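Metallo-beta-lactamase (Chryseobacterium indologenes, PDB 3L6N) hydrolyses the beta-lactam ring of penicillins, cephalosporins and carbapenems with the help of zinc, giving resistance to these antibiotics. Local coordinates at residues Met34-Lys39 against Gly126-Val131. Sequence-based numbering, arbitrary orientation. Where two conformers were deposited one is given.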
loop_
_atom_site.group_PDB
_atom_site.type_symbol
_atom_site.label_atom_id
_atom_site.label_comp_id
_atom_site.label_asym_id
_atom_site.label_seq_id
_atom_site.Cartn_x
_atom_site.Cartn_y
_atom_site.Cartn_z
ATOM N N MET A 34 4.814 -1.396 -1.617
ATOM C CA MET A 34 5.853 -2.258 -1.056
ATOM C C MET A 34 5.796 -3.630 -1.690
ATOM O O MET A 34 4.768 -4.036 -2.229
ATOM C CB MET A 34 5.687 -2.384 0.469
ATOM C CG MET A 34 5.737 -1.051 1.168
ATOM S SD MET A 34 5.936 -1.174 2.952
ATOM C CE MET A 34 7.706 -1.479 3.097
ATOM N N TYR A 35 6.911 -4.343 -1.624
ATOM C CA TYR A 35 6.856 -5.780 -1.849
ATOM C C TYR A 35 7.747 -6.548 -0.896
ATOM O O TYR A 35 8.722 -6.021 -0.387
ATOM C CB TYR A 35 7.111 -6.150 -3.320
ATOM C CG TYR A 35 8.523 -6.037 -3.875
ATOM C CD1 TYR A 35 9.512 -6.977 -3.553
ATOM C CD2 TYR A 35 8.846 -5.030 -4.799
ATOM C CE1 TYR A 35 10.813 -6.903 -4.122
ATOM C CE2 TYR A 35 10.119 -4.942 -5.347
ATOM C CZ TYR A 35 11.092 -5.871 -5.021
ATOM O OH TYR A 35 12.337 -5.778 -5.592
ATOM N N LEU A 36 7.387 -7.799 -0.644
ATOM C CA LEU A 36 8.111 -8.610 0.333
ATOM C C LEU A 36 8.562 -9.904 -0.323
ATOM O O LEU A 36 7.745 -10.661 -0.833
ATOM C CB LEU A 36 7.204 -8.903 1.537
ATOM C CG LEU A 36 7.760 -9.754 2.689
ATOM C CD1 LEU A 36 8.958 -9.115 3.350
ATOM C CD2 LEU A 36 6.632 -9.993 3.703
ATOM N N VAL A 37 9.877 -10.134 -0.328
ATOM C CA VAL A 37 10.435 -11.366 -0.897
ATOM C C VAL A 37 10.264 -12.462 0.146
ATOM O O VAL A 37 10.568 -12.240 1.307
ATOM C CB VAL A 37 11.917 -11.209 -1.207
ATOM C CG1 VAL A 37 12.473 -12.503 -1.758
ATOM C CG2 VAL A 37 12.118 -10.084 -2.235
ATOM N N THR A 38 9.742 -13.608 -0.274
ATOM C CA THR A 38 9.596 -14.761 0.631
ATOM C C THR A 38 10.197 -15.973 -0.053
ATOM O O THR A 38 10.473 -15.939 -1.248
ATOM C CB THR A 38 8.106 -15.064 1.008
ATOM O OG1 THR A 38 7.518 -15.959 0.052
ATOM C CG2 THR A 38 7.261 -13.775 1.108
ATOM N N LYS A 39 10.384 -17.055 0.699
ATOM C CA LYS A 39 10.903 -18.297 0.117
ATOM C C LYS A 39 10.003 -18.919 -0.958
ATOM O O LYS A 39 10.465 -19.733 -1.765
ATOM C CB LYS A 39 11.166 -19.318 1.230
ATOM C CG LYS A 39 12.313 -18.971 2.139
ATOM C CD LYS A 39 12.436 -20.027 3.245
ATOM C CE LYS A 39 13.855 -20.157 3.748
ATOM N NZ LYS A 39 14.308 -18.967 4.512
ATOM N N GLY A 126 6.042 -18.157 2.926
ATOM C CA GLY A 126 7.467 -18.301 2.632
ATOM C C GLY A 126 8.420 -17.841 3.724
ATOM O O GLY A 126 9.482 -17.294 3.433
ATOM N N GLY A 127 8.055 -18.071 4.984
ATOM C CA GLY A 127 8.907 -17.736 6.128
ATOM C C GLY A 127 8.844 -16.287 6.574
ATOM O O GLY A 127 9.608 -15.859 7.447
ATOM N N GLU A 128 7.948 -15.522 5.951
ATOM C CA GLU A 128 7.733 -14.121 6.291
ATOM C C GLU A 128 6.372 -13.950 6.956
ATOM O O GLU A 128 5.491 -14.792 6.789
ATOM C CB GLU A 128 7.783 -13.252 5.023
ATOM C CG GLU A 128 9.127 -13.303 4.278
ATOM C CD GLU A 128 10.301 -12.716 5.065
ATOM O OE1 GLU A 128 10.117 -11.788 5.890
ATOM O OE2 GLU A 128 11.437 -13.191 4.841
ATOM N N GLU A 129 6.204 -12.845 7.674
ATOM C CA GLU A 129 4.981 -12.587 8.439
ATOM C C GLU A 129 4.574 -11.127 8.358
ATOM O O GLU A 129 5.419 -10.237 8.359
ATOM C CB GLU A 129 5.218 -12.972 9.901
ATOM C CG GLU A 129 4.021 -12.911 10.817
ATOM C CD GLU A 129 4.425 -13.104 12.278
ATOM O OE1 GLU A 129 3.664 -12.676 13.163
ATOM O OE2 GLU A 129 5.507 -13.674 12.535
ATOM N N PHE A 130 3.267 -10.883 8.291
ATOM C CA PHE A 130 2.751 -9.511 8.377
ATOM C C PHE A 130 1.311 -9.519 8.875
ATOM O O PHE A 130 0.682 -10.571 8.939
ATOM C CB PHE A 130 2.866 -8.796 7.013
ATOM C CG PHE A 130 2.291 -9.582 5.869
ATOM C CD1 PHE A 130 0.981 -9.367 5.450
ATOM C CD2 PHE A 130 3.059 -10.552 5.211
ATOM C CE1 PHE A 130 0.441 -10.099 4.390
ATOM C CE2 PHE A 130 2.534 -11.285 4.154
ATOM C CZ PHE A 130 1.216 -11.066 3.743
ATOM N N VAL A 131 0.814 -8.344 9.248
ATOM C CA VAL A 131 -0.559 -8.196 9.732
ATOM C C VAL A 131 -1.197 -7.030 8.988
ATOM O O VAL A 131 -0.633 -5.949 8.947
ATOM C CB VAL A 131 -0.602 -7.920 11.254
ATOM C CG1 VAL A 131 -2.058 -7.719 11.737
ATOM C CG2 VAL A 131 0.067 -9.052 12.041
#
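Leu36 reaches from strand 27-38 to Glu128 and Phe130 of strand 128-133, where the two beta-sheets of the metallo-beta-lactamase alpha-beta/beta-alpha sandwich face each other. The short strand segments run roughly antiparallel, at 148°, their axes approaching to 8.3 Å. With CG anti to its backbone N (chi1 180°), Leu36 brings CD2 to 3.7 Å from Glu128 CB and 3.9 Å from Phe130 CD2, while CD1 lies near Glu128 OE1. The Phe130 ring continues the apolar layer, packing edge-to-face with Phe45 and Phe73. Val37 turns its side chain away, but its carbonyl O lies 3.5 Å from Glu128 CG. The Glu128 chain bends at chi2, and its carboxylate is hydrogen-bonded through OE1 to Tyr151 OH and through OE2 to Asn14 ND2. Thr38 splits its branches: CG2 packs on Glu128 CG at 3.7 Å, whereas OG1 lies 3.5 Å from Gly126 CA and hydrogen-bonds within its own turn to Gly41 O and Lys40 N. Just past the strand end, Lys39 N donates to Gly126 O, loop to loop, 2.9 Å away, nearly straight at 166° and on a carbonyl lone pair, with Lys39 CB 3.4 Å from the same oxygen.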